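Local coordinates for protein esterase (Alcaligenes sp., PDB 1QLW) that probably hydrolyses carboxylic esters, as a bacterial esterase with an alpha/beta-hydrolase fold, at residues A[83-88]-A[302-307]; A[75-80]-A[297-302]; A[221-226]-A[244-249]; A[199-204]-A[225-230]. One frame throughout, in Å; residues are numbered along the deposited sequence.

Interaction 1: A[83-88]-A[302-307]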
loop_
_atom_site.group_PDB
_atom_site.type_symbol
_atom_site.label_atom_id
_atom_site.label_comp_id
_atom_site.label_asym_id
_atom_site.label_seq_id
_atom_site.Cartn_x
_atom_site.Cartn_y
_atom_site.Cartn_z
ATOM N N ASP A 83 -16.186 -4.865 6.814
ATOM C CA ASP A 83 -17.607 -4.688 6.599
ATOM C C ASP A 83 -18.014 -3.256 6.300
ATOM O O ASP A 83 -19.215 -2.952 6.293
ATOM C CB ASP A 83 -18.429 -5.259 7.748
ATOM C CG ASP A 83 -18.187 -4.564 9.068
ATOM O OD1 ASP A 83 -17.024 -4.239 9.392
ATOM O OD2 ASP A 83 -19.180 -4.355 9.799
ATOM N N GLY A 84 -17.065 -2.376 6.019
ATOM C CA GLY A 84 -17.371 -1.059 5.493
ATOM C C GLY A 84 -17.501 0.061 6.490
ATOM O O GLY A 84 -17.933 1.157 6.102
ATOM N N ARG A 85 -17.145 -0.146 7.742
ATOM C CA ARG A 85 -17.290 0.867 8.768
ATOM C C ARG A 85 -16.000 1.671 8.929
ATOM O O ARG A 85 -14.911 1.305 8.504
ATOM C CB ARG A 85 -17.669 0.210 10.100
ATOM C CG ARG A 85 -19.071 -0.381 10.090
ATOM C CD ARG A 85 -19.398 -1.048 11.416
ATOM N NE ARG A 85 -18.617 -2.281 11.566
ATOM C CZ ARG A 85 -17.566 -2.420 12.361
ATOM N NH1 ARG A 85 -17.206 -1.515 13.257
ATOM N NH2 ARG A 85 -16.888 -3.561 12.272
ATOM N N MET A 86 -16.139 2.780 9.638
ATOM C CA MET A 86 -15.012 3.636 9.966
ATOM C C MET A 86 -13.969 2.847 10.766
ATOM O O MET A 86 -14.280 2.130 11.725
ATOM C CB MET A 86 -15.530 4.804 10.826
ATOM C CG MET A 86 -14.484 5.880 11.042
ATOM S SD MET A 86 -15.098 7.234 12.053
ATOM C CE MET A 86 -16.378 7.899 10.982
ATOM N N GLY A 87 -12.731 3.005 10.352
ATOM C CA GLY A 87 -11.611 2.382 11.050
ATOM C C GLY A 87 -10.979 3.378 12.024
ATOM O O GLY A 87 -11.352 4.545 12.143
ATOM N N TRP A 88 -9.934 2.882 12.694
ATOM C CA TRP A 88 -9.249 3.705 13.670
ATOM C C TRP A 88 -8.491 4.851 13.032
ATOM O O TRP A 88 -8.379 5.914 13.659
ATOM C CB TRP A 88 -8.305 2.889 14.540
ATOM C CG TRP A 88 -8.965 2.049 15.587
ATOM C CD1 TRP A 88 -10.297 1.840 15.809
ATOM C CD2 TRP A 88 -8.280 1.265 16.567
ATOM N NE1 TRP A 88 -10.485 0.982 16.862
ATOM C CE2 TRP A 88 -9.252 0.628 17.363
ATOM C CE3 TRP A 88 -6.927 1.054 16.876
ATOM C CZ2 TRP A 88 -8.928 -0.228 18.411
ATOM C CZ3 TRP A 88 -6.620 0.199 17.924
ATOM C CH2 TRP A 88 -7.616 -0.431 18.679
ATOM N N GLN A 302 -11.027 -3.702 14.048
ATOM C CA GLN A 302 -12.008 -3.959 13.010
ATOM C C GLN A 302 -13.342 -4.485 13.559
ATOM O O GLN A 302 -14.299 -4.666 12.795
ATOM C CB GLN A 302 -11.481 -4.994 11.998
ATOM C CG GLN A 302 -10.243 -4.490 11.263
ATOM C CD GLN A 302 -9.656 -5.501 10.307
ATOM O OE1 GLN A 302 -10.137 -6.624 10.185
ATOM N NE2 GLN A 302 -8.588 -5.067 9.643
ATOM N N ASP A 303 -13.395 -4.764 14.854
ATOM C CA ASP A 303 -14.558 -5.351 15.489
ATOM C C ASP A 303 -15.742 -4.394 15.470
ATOM O O ASP A 303 -15.614 -3.188 15.232
ATOM C CB ASP A 303 -14.187 -5.784 16.910
ATOM C CG ASP A 303 -13.456 -7.114 17.050
ATOM O OD1 ASP A 303 -13.345 -7.853 16.062
ATOM O OD2 ASP A 303 -13.006 -7.361 18.198
ATOM N N ARG A 304 -16.940 -4.920 15.756
ATOM C CA ARG A 304 -18.157 -4.122 15.705
ATOM C C ARG A 304 -18.161 -3.002 16.738
ATOM O O ARG A 304 -18.812 -1.980 16.534
ATOM C CB ARG A 304 -19.377 -5.031 15.831
ATOM C CG ARG A 304 -19.591 -5.908 14.607
ATOM C CD ARG A 304 -20.855 -6.755 14.733
ATOM N NE ARG A 304 -20.825 -7.677 15.852
ATOM C CZ ARG A 304 -21.377 -7.561 17.049
ATOM N NH1 ARG A 304 -22.105 -6.504 17.384
ATOM N NH2 ARG A 304 -21.220 -8.549 17.918
ATOM N N ASN A 305 -17.487 -3.193 17.864
ATOM C CA ASN A 305 -17.349 -2.181 18.900
ATOM C C ASN A 305 -15.962 -1.535 18.805
ATOM O O ASN A 305 -15.464 -1.009 19.803
ATOM C CB ASN A 305 -17.577 -2.782 20.291
ATOM C CG ASN A 305 -16.458 -3.716 20.665
ATOM O OD1 ASN A 305 -15.785 -4.289 19.804
ATOM N ND2 ASN A 305 -16.209 -3.900 21.953
ATOM N N ASN A 306 -15.403 -1.421 17.593
ATOM C CA ASN A 306 -14.064 -0.860 17.476
ATOM C C ASN A 306 -13.972 0.563 17.970
ATOM O O ASN A 306 -12.871 0.944 18.412
ATOM C CB ASN A 306 -13.518 -1.006 16.063
ATOM C CG ASN A 306 -14.199 -0.173 15.005
ATOM O OD1 ASN A 306 -15.377 0.161 15.118
ATOM N ND2 ASN A 306 -13.448 0.147 13.948
ATOM N N LEU A 307 -15.016 1.373 17.888
ATOM C CA LEU A 307 -14.908 2.759 18.353
ATOM C C LEU A 307 -14.986 2.841 19.872
ATOM O O LEU A 307 -14.396 3.754 20.465
ATOM C CB LEU A 307 -15.938 3.657 17.674
ATOM C CG LEU A 307 -15.919 3.605 16.141
ATOM C CD1 LEU A 307 -16.823 4.682 15.574
ATOM C CD2 LEU A 307 -14.512 3.758 15.581
HETATM O O HOH W 1 -19.146 0.472 14.545
HETATM O O HOH W 2 -16.601 1.719 13.149
#
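R85 carries most of the polar contact, bringing the edge of its guanidinium to backbone oxygens of 302-307. A bend at chi3 (-71°) helps turn the group there: NH2 of R85 bonds to Q302 O at 2.9 Å and its NH1 to D303 O at 3.0 Å, both donors standing above the carbonyl planes, while a weak bond runs from NH1 to N306 OD1. A salt bridge restrains the group's rotation, R85 NE meeting the syn lone pair of D83 OD2 at 2.8 Å in the guanidinium plane; the other oxygen, D83 OD1, also pairs with T81. N306 holds CG in the crowded position (chi1 69°), and its ND2 reaches M86 O at 3.1 Å, nearly straight (166°) and in plane, and also bonds to M301 O. W88 NE1 donates to N306 O at 2.8 Å. Two waters extend the network, one joining R85 NH1 to R304 O, the other M86 O to N306 OD1. Packing is slight: R304 CA lies over one guanidinium face, toward its rim. D303 O accepts from R85 NH1 and from N306 N; the second bond closes the type I beta turn D303-N306, which leads into the C-terminal helix 306-319.

Interaction 2: A[75-80]-A[297-302]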
loop_
_atom_site.group_PDB
_atom_site.type_symbol
_atom_site.label_atom_id
_atom_site.label_comp_id
_atom_site.label_asym_id
_atom_site.label_seq_id
_atom_site.Cartn_x
_atom_site.Cartn_y
_atom_site.Cartn_z
ATOM N N GLY A 75 -1.024 -1.688 6.190
ATOM C CA GLY A 75 -1.668 -0.553 6.842
ATOM C C GLY A 75 -3.154 -0.480 6.581
ATOM O O GLY A 75 -3.877 0.232 7.298
ATOM N N MET A 76 -3.666 -1.221 5.583
ATOM C CA MET A 76 -5.104 -1.419 5.427
ATOM C C MET A 76 -5.757 -1.857 6.724
ATOM O O MET A 76 -6.953 -1.567 6.913
ATOM C CB MET A 76 -5.331 -2.475 4.338
ATOM C CG MET A 76 -6.769 -2.910 4.154
ATOM S SD MET A 76 -7.822 -1.591 3.512
ATOM C CE MET A 76 -9.439 -2.349 3.633
ATOM N N THR A 77 -5.056 -2.529 7.622
ATOM C CA THR A 77 -5.573 -2.947 8.919
ATOM C C THR A 77 -6.427 -1.843 9.545
ATOM O O THR A 77 -7.462 -2.160 10.146
ATOM C CB THR A 77 -4.396 -3.231 9.875
ATOM O OG1 THR A 77 -3.689 -4.402 9.466
ATOM C CG2 THR A 77 -4.859 -3.458 11.315
ATOM N N TRP A 78 -5.941 -0.614 9.487
ATOM C CA TRP A 78 -6.495 0.513 10.206
ATOM C C TRP A 78 -7.486 1.345 9.426
ATOM O O TRP A 78 -8.011 2.326 9.960
ATOM C CB TRP A 78 -5.344 1.423 10.663
ATOM C CG TRP A 78 -4.175 0.697 11.259
ATOM C CD1 TRP A 78 -2.978 0.449 10.642
ATOM C CD2 TRP A 78 -4.092 0.105 12.559
ATOM N NE1 TRP A 78 -2.153 -0.255 11.475
ATOM C CE2 TRP A 78 -2.809 -0.481 12.658
ATOM C CE3 TRP A 78 -4.963 0.013 13.650
ATOM C CZ2 TRP A 78 -2.389 -1.136 13.816
ATOM C CZ3 TRP A 78 -4.543 -0.639 14.787
ATOM C CH2 TRP A 78 -3.263 -1.195 14.870
ATOM N N GLU A 79 -7.659 1.022 8.140
ATOM C CA GLU A 79 -8.503 1.793 7.225
ATOM C C GLU A 79 -9.937 1.325 7.358
ATOM O O GLU A 79 -10.317 0.808 8.419
ATOM C CB GLU A 79 -7.890 1.700 5.811
ATOM C CG GLU A 79 -6.496 2.336 5.779
ATOM C CD GLU A 79 -5.818 2.353 4.436
ATOM O OE1 GLU A 79 -6.295 1.707 3.477
ATOM O OE2 GLU A 79 -4.734 2.975 4.339
ATOM N N THR A 80 -10.794 1.469 6.358
ATOM C CA THR A 80 -12.170 1.001 6.470
ATOM C C THR A 80 -12.175 -0.457 6.905
ATOM O O THR A 80 -11.406 -1.269 6.389
ATOM C CB THR A 80 -12.832 1.096 5.096
ATOM O OG1 THR A 80 -12.580 2.402 4.551
ATOM C CG2 THR A 80 -14.304 0.763 5.125
ATOM N N SER A 297 -12.122 -9.772 19.327
ATOM C CA SER A 297 -11.193 -10.667 18.667
ATOM C C SER A 297 -9.795 -10.060 18.688
ATOM O O SER A 297 -9.563 -8.939 19.160
ATOM C CB SER A 297 -11.622 -10.891 17.220
ATOM O OG SER A 297 -11.352 -9.760 16.396
ATOM N N HIS A 298 -8.854 -10.778 18.067
ATOM C CA HIS A 298 -7.522 -10.198 17.889
ATOM C C HIS A 298 -7.541 -8.972 16.977
ATOM O O HIS A 298 -6.688 -8.097 17.089
ATOM C CB HIS A 298 -6.624 -11.268 17.270
ATOM C CG HIS A 298 -5.217 -10.854 17.050
ATOM N ND1 HIS A 298 -4.385 -10.442 18.075
ATOM C CD2 HIS A 298 -4.469 -10.798 15.925
ATOM C CE1 HIS A 298 -3.201 -10.139 17.563
ATOM N NE2 HIS A 298 -3.212 -10.391 16.258
ATOM N N MET A 299 -8.503 -8.927 16.061
ATOM C CA MET A 299 -8.662 -7.828 15.126
ATOM C C MET A 299 -9.589 -6.768 15.707
ATOM O O MET A 299 -10.510 -6.273 15.040
ATOM C CB MET A 299 -9.175 -8.352 13.785
ATOM C CG MET A 299 -8.257 -9.346 13.111
ATOM S SD MET A 299 -6.624 -8.746 12.710
ATOM C CE MET A 299 -6.996 -7.405 11.590
ATOM N N MET A 300 -9.309 -6.348 16.944
ATOM C CA MET A 300 -10.270 -5.514 17.675
ATOM C C MET A 300 -10.458 -4.135 17.051
ATOM O O MET A 300 -11.497 -3.505 17.258
ATOM C CB MET A 300 -9.899 -5.423 19.146
ATOM C CG MET A 300 -8.601 -4.669 19.384
ATOM S SD MET A 300 -8.197 -4.585 21.155
ATOM C CE MET A 300 -7.786 -6.317 21.443
ATOM N N MET A 301 -9.477 -3.647 16.292
ATOM C CA MET A 301 -9.609 -2.394 15.562
ATOM C C MET A 301 -10.615 -2.491 14.420
ATOM O O MET A 301 -11.050 -1.468 13.889
ATOM C CB MET A 301 -8.265 -1.885 15.049
ATOM C CG MET A 301 -7.618 -2.667 13.919
ATOM S SD MET A 301 -7.125 -4.368 14.291
ATOM C CE MET A 301 -5.777 -4.025 15.453
ATOM N N GLN A 302 -11.027 -3.702 14.048
ATOM C CA GLN A 302 -12.008 -3.959 13.010
ATOM C C GLN A 302 -13.342 -4.485 13.559
ATOM O O GLN A 302 -14.299 -4.666 12.795
ATOM C CB GLN A 302 -11.481 -4.994 11.998
ATOM C CG GLN A 302 -10.243 -4.490 11.263
ATOM C CD GLN A 302 -9.656 -5.501 10.307
ATOM O OE1 GLN A 302 -10.137 -6.624 10.185
ATOM N NE2 GLN A 302 -8.588 -5.067 9.643
#
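S297 opens the second segment with an ST turn, its OG accepting from M299 N at 3.0 Å and also bonding to D303. H298 follows without touching 75-80; its ring stacks on H205. M299, centre of an inverse gamma turn, sends its CE to the edge of the contact, 4.5 Å from T77 CG2. M301 does most of the packing. Its CG takes the crowded position between backbone N and carbonyl carbon (chi1 70°), and further bends at chi2 and chi3 fold the thioether back so that M301 SD faces T77 CG2 at 3.8 Å and M301 CE meets W78 CZ3 at 3.7 Å. The T77 CG2 methyl itself lies 3.8 Å above the W78 ring, over its centre, which ties the three side chains together. The sulfur of M301 sits 5.2 Å from the centroid of the six-membered ring of W78, 33° off its normal, an oblique Met-aromatic contact. Q302, extended beyond CG, ends the segment with NE2 donating to T77 O at 3.2 Å, almost perfectly straight (178°) and on an in-plane lone pair. Thioether, methyl and indole surfaces thus make a buried, largely apolar join, in which one well-aligned hydrogen bond from the Q302 side-chain amide serves the carbonyl of T77.

Interaction 3: A[221-226]-A[244-249]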
loop_
_atom_site.group_PDB
_atom_site.type_symbol
_atom_site.label_atom_id
_atom_site.label_comp_id
_atom_site.label_asym_id
_atom_site.label_seq_id
_atom_site.Cartn_x
_atom_site.Cartn_y
_atom_site.Cartn_z
ATOM N N LYS A 221 14.448 8.759 21.800
ATOM C CA LYS A 221 14.102 10.080 21.309
ATOM C C LYS A 221 12.846 10.078 20.451
ATOM O O LYS A 221 12.699 9.323 19.505
ATOM C CB LYS A 221 15.260 10.687 20.520
ATOM C CG LYS A 221 15.028 12.114 20.046
ATOM C CD LYS A 221 16.306 12.727 19.492
ATOM C CE LYS A 221 16.081 14.185 19.127
ATOM N NZ LYS A 221 15.250 14.879 20.149
ATOM N N GLY A 222 11.928 10.957 20.811
ATOM C CA GLY A 222 10.695 11.151 20.060
ATOM C C GLY A 222 9.587 10.160 20.356
ATOM O O GLY A 222 8.525 10.239 19.715
ATOM N N ILE A 223 9.793 9.233 21.296
ATOM C CA ILE A 223 8.764 8.246 21.604
ATOM C C ILE A 223 7.987 8.715 22.818
ATOM O O ILE A 223 8.476 8.661 23.954
ATOM C CB ILE A 223 9.350 6.848 21.829
ATOM C CG1 ILE A 223 10.168 6.471 20.594
ATOM C CG2 ILE A 223 8.246 5.838 22.123
ATOM C CD1 ILE A 223 10.862 5.146 20.671
ATOM N N THR A 224 6.772 9.181 22.615
ATOM C CA THR A 224 6.002 9.816 23.680
ATOM C C THR A 224 5.293 8.800 24.547
ATOM O O THR A 224 5.223 8.972 25.765
ATOM C CB THR A 224 4.985 10.774 23.014
ATOM O OG1 THR A 224 5.680 11.653 22.123
ATOM C CG2 THR A 224 4.201 11.551 24.048
ATOM N N ALA A 225 4.766 7.770 23.927
ATOM C CA ALA A 225 4.019 6.735 24.604
ATOM C C ALA A 225 3.919 5.541 23.655
ATOM O O ALA A 225 4.116 5.706 22.449
ATOM C CB ALA A 225 2.615 7.199 24.982
ATOM N N ILE A 226 3.631 4.376 24.210
ATOM C CA ILE A 226 3.478 3.158 23.425
ATOM C C ILE A 226 2.153 2.503 23.769
ATOM O O ILE A 226 1.870 2.311 24.949
ATOM C CB ILE A 226 4.641 2.176 23.660
ATOM C CG1 ILE A 226 5.969 2.794 23.241
ATOM C CG2 ILE A 226 4.369 0.834 23.012
ATOM C CD1 ILE A 226 7.182 2.021 23.683
ATOM N N THR A 244 11.270 3.377 31.503
ATOM C CA THR A 244 10.519 3.920 32.639
ATOM C C THR A 244 9.996 5.330 32.438
ATOM O O THR A 244 9.192 5.776 33.273
ATOM C CB THR A 244 11.328 3.853 33.946
ATOM O OG1 THR A 244 12.594 4.465 33.720
ATOM C CG2 THR A 244 11.511 2.404 34.356
ATOM N N SER A 245 10.421 6.069 31.422
ATOM C CA SER A 245 9.890 7.395 31.180
ATOM C C SER A 245 8.876 7.394 30.041
ATOM O O SER A 245 8.385 8.474 29.699
ATOM C CB SER A 245 11.009 8.398 30.868
ATOM O OG SER A 245 11.659 8.737 32.085
ATOM N N ILE A 246 8.535 6.240 29.487
ATOM C CA ILE A 246 7.577 6.180 28.378
ATOM C C ILE A 246 6.332 5.450 28.858
ATOM O O ILE A 246 6.418 4.244 29.115
ATOM C CB ILE A 246 8.197 5.429 27.181
ATOM C CG1 ILE A 246 9.430 6.164 26.652
ATOM C CG2 ILE A 246 7.186 5.267 26.057
ATOM C CD1 ILE A 246 10.288 5.343 25.718
ATOM N N PRO A 247 5.193 6.100 28.985
ATOM C CA PRO A 247 3.976 5.397 29.412
ATOM C C PRO A 247 3.625 4.321 28.395
ATOM O O PRO A 247 3.744 4.525 27.184
ATOM C CB PRO A 247 2.932 6.486 29.526
ATOM C CG PRO A 247 3.688 7.769 29.625
ATOM C CD PRO A 247 4.946 7.543 28.810
ATOM N N VAL A 248 3.136 3.193 28.915
ATOM C CA VAL A 248 2.794 2.035 28.110
ATOM C C VAL A 248 1.404 1.498 28.419
ATOM O O VAL A 248 1.041 1.325 29.571
ATOM C CB VAL A 248 3.797 0.887 28.365
ATOM C CG1 VAL A 248 3.399 -0.400 27.665
ATOM C CG2 VAL A 248 5.222 1.295 28.016
ATOM N N LEU A 249 0.663 1.228 27.333
ATOM C CA LEU A 249 -0.628 0.583 27.410
ATOM C C LEU A 249 -0.600 -0.682 26.559
ATOM O O LEU A 249 -0.249 -0.584 25.379
ATOM C CB LEU A 249 -1.737 1.509 26.897
ATOM C CG LEU A 249 -3.141 0.912 26.893
ATOM C CD1 LEU A 249 -3.649 0.648 28.304
ATOM C CD2 LEU A 249 -4.112 1.837 26.167
HETATM O O HOH W 3 7.610 10.005 27.168
#
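Two nearly straight backbone bonds centre on I226: its N donates to P247 O at 3.0 Å, and its O accepts from L249 N at 2.9 Å, each donor lying almost along the C=O axis. I226 thereby engages the residues before and after V248, its partner in a parallel bridge, as strands 223-229 and 248-252 run side by side in the central sheet of the alpha/beta-hydrolase fold. CA-H...O contacts support the pairing, V248 CA approaching I226 O to 3.3 Å. Toward the N-terminal ends the two backbones separate. P247 has no N-H to offer T224 O and sets its CD there instead, at 3.4 Å, while a water donates to both T224 O and S245 O and so links the two segments.

Outward from the backbone, I246 is the main apolar side chain. Its CG2, anti to the backbone N, reaches A225 CA and lies 3.9 Å from I226 CG1, crossing that side chain obliquely. I223 and I226 also pack on helix 211-218, whereas V248 meets helix 263-278; P247 and L249 touch W316 of helix 306-319. The same I246 CG2 methyl also faces I223 CG2 at 4.1 Å.

Interaction 4: A[199-204]-A[225-230]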
loop_
_atom_site.group_PDB
_atom_site.type_symbol
_atom_site.label_atom_id
_atom_site.label_comp_id
_atom_site.label_asym_id
_atom_site.label_seq_id
_atom_site.Cartn_x
_atom_site.Cartn_y
_atom_site.Cartn_z
ATOM N N GLY A 199 8.160 13.500 18.538
ATOM C CA GLY A 199 7.182 13.083 19.524
ATOM C C GLY A 199 5.966 12.443 18.895
ATOM O O GLY A 199 5.120 13.128 18.316
ATOM N N THR A 200 5.860 11.132 19.005
ATOM C CA THR A 200 4.719 10.399 18.490
ATOM C C THR A 200 4.371 9.276 19.453
ATOM O O THR A 200 5.223 8.749 20.180
ATOM C CB THR A 200 5.014 9.820 17.078
ATOM O OG1 THR A 200 3.866 9.150 16.546
ATOM C CG2 THR A 200 6.180 8.846 17.060
ATOM N N VAL A 201 3.108 8.915 19.449
ATOM C CA VAL A 201 2.618 7.757 20.168
ATOM C C VAL A 201 2.711 6.588 19.178
ATOM O O VAL A 201 2.075 6.643 18.119
ATOM C CB VAL A 201 1.171 7.918 20.617
ATOM C CG1 VAL A 201 0.620 6.648 21.243
ATOM C CG2 VAL A 201 1.047 9.111 21.564
ATOM N N LEU A 202 3.450 5.538 19.500
ATOM C CA LEU A 202 3.564 4.362 18.648
ATOM C C LEU A 202 2.496 3.357 19.043
ATOM O O LEU A 202 2.471 2.950 20.208
ATOM C CB LEU A 202 4.953 3.731 18.765
ATOM C CG LEU A 202 6.140 4.614 18.369
ATOM C CD1 LEU A 202 7.455 3.878 18.589
ATOM C CD2 LEU A 202 6.057 5.124 16.945
ATOM N N LEU A 203 1.668 2.943 18.096
ATOM C CA LEU A 203 0.596 1.980 18.337
ATOM C C LEU A 203 0.815 0.793 17.408
ATOM O O LEU A 203 0.788 0.920 16.191
ATOM C CB LEU A 203 -0.756 2.637 18.130
ATOM C CG LEU A 203 -1.960 1.811 18.587
ATOM C CD1 LEU A 203 -3.136 2.718 18.900
ATOM C CD2 LEU A 203 -2.315 0.763 17.563
ATOM N N SER A 204 1.080 -0.366 18.009
ATOM C CA SER A 204 1.404 -1.581 17.272
ATOM C C SER A 204 0.439 -2.710 17.558
ATOM O O SER A 204 -0.460 -2.616 18.400
ATOM C CB SER A 204 2.837 -2.001 17.557
ATOM O OG SER A 204 2.948 -2.340 18.924
ATOM N N ALA A 225 4.766 7.770 23.927
ATOM C CA ALA A 225 4.019 6.735 24.604
ATOM C C ALA A 225 3.919 5.541 23.655
ATOM O O ALA A 225 4.116 5.706 22.449
ATOM C CB ALA A 225 2.615 7.199 24.982
ATOM N N ILE A 226 3.631 4.376 24.210
ATOM C CA ILE A 226 3.478 3.158 23.425
ATOM C C ILE A 226 2.153 2.503 23.769
ATOM O O ILE A 226 1.870 2.311 24.949
ATOM C CB ILE A 226 4.641 2.176 23.660
ATOM C CG1 ILE A 226 5.969 2.794 23.241
ATOM C CG2 ILE A 226 4.369 0.834 23.012
ATOM C CD1 ILE A 226 7.182 2.021 23.683
ATOM N N VAL A 227 1.418 2.130 22.729
ATOM C CA VAL A 227 0.209 1.342 22.845
ATOM C C VAL A 227 0.433 0.058 22.041
ATOM O O VAL A 227 0.776 0.161 20.864
ATOM C CB VAL A 227 -1.049 2.064 22.355
ATOM C CG1 VAL A 227 -2.278 1.169 22.443
ATOM C CG2 VAL A 227 -1.257 3.379 23.096
ATOM N N SER A 228 0.278 -1.103 22.656
ATOM C CA SER A 228 0.506 -2.361 21.935
ATOM C C SER A 228 -0.756 -3.202 22.069
ATOM O O SER A 228 -1.138 -3.551 23.187
ATOM C CB SER A 228 1.769 -3.009 22.496
ATOM O OG SER A 228 2.217 -4.158 21.840
ATOM N N VAL A 229 -1.372 -3.527 20.940
ATOM C CA VAL A 229 -2.588 -4.329 20.888
ATOM C C VAL A 229 -2.232 -5.796 20.691
ATOM O O VAL A 229 -1.654 -6.144 19.642
ATOM C CB VAL A 229 -3.507 -3.830 19.764
ATOM C CG1 VAL A 229 -4.749 -4.699 19.720
ATOM C CG2 VAL A 229 -3.848 -2.367 19.987
ATOM N N GLU A 230 -2.509 -6.616 21.695
ATOM C CA GLU A 230 -2.251 -8.047 21.636
ATOM C C GLU A 230 -0.906 -8.388 21.019
ATOM O O GLU A 230 -0.821 -9.075 19.992
ATOM C CB GLU A 230 -3.375 -8.812 20.957
ATOM C CG GLU A 230 -4.665 -8.710 21.760
ATOM C CD GLU A 230 -5.702 -9.739 21.439
ATOM O OE1 GLU A 230 -5.540 -10.534 20.482
ATOM O OE2 GLU A 230 -6.731 -9.756 22.175
#
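Strands 200-204 and 225-229 run parallel, their axes 4.7 Å apart at closest and inclined by only 9°, with L202 opposite I226, L203 opposite V227 and S204 opposite S228. The bonds alternate as in a regular parallel pair: L202 N to A225 O, V227 N to L202 O at 2.9 Å, S204 N to V227 O, and V229 N to S204 O at 2.8 Å. L203 CA also comes within 3.1 Å of V227 O in a CA-H...O contact. L203 and V227 lie side by side on one face, pointing the same way, with L203 CG 3.9 Å from V227 CB. V201 CG1 and V229 CG2 continue the apolar row on either side, and helix 306-319 packs against V201 and V227. The other face bears L202 and I226, and a pair of serines; L202 and S204 pack on P212. Helix 211-218 connects the strands in a beta-alpha-beta crossover. One buried amide, A225 N, has no partner in the model, whereas the four ladder bonds serve the amides and carbonyls that face across the pair. One face is wholly aliphatic here, while the other combines L202 and I226 with two serine hydroxyls that each turn to G209 O, S204 only weakly.

Overall arrangement
Interactions 3 and 4 share A225 and I226: strand 223-229 runs between strands 200-205 and 248-252 in the parallel part of the mixed sheet, and the two contact centres are about 8 Å apart. Interactions 1 and 2 lie beyond the C-terminal ends of these strands, centres about 7 Å apart, sharing Q302 and tied by D303 OD1 to S297 OG at 2.8 Å. The sheet and the loops meet where H298 ND1 bonds to E230 OE1 at 2.7 Å, joining interaction 2 to interaction 4; W78 CH2 also packs on L203 CD2 at 3.5 Å. With S206, just after strand 200-205, lying close to H298 NE2, this junction is consistent with a Ser-His-Glu catalytic triad.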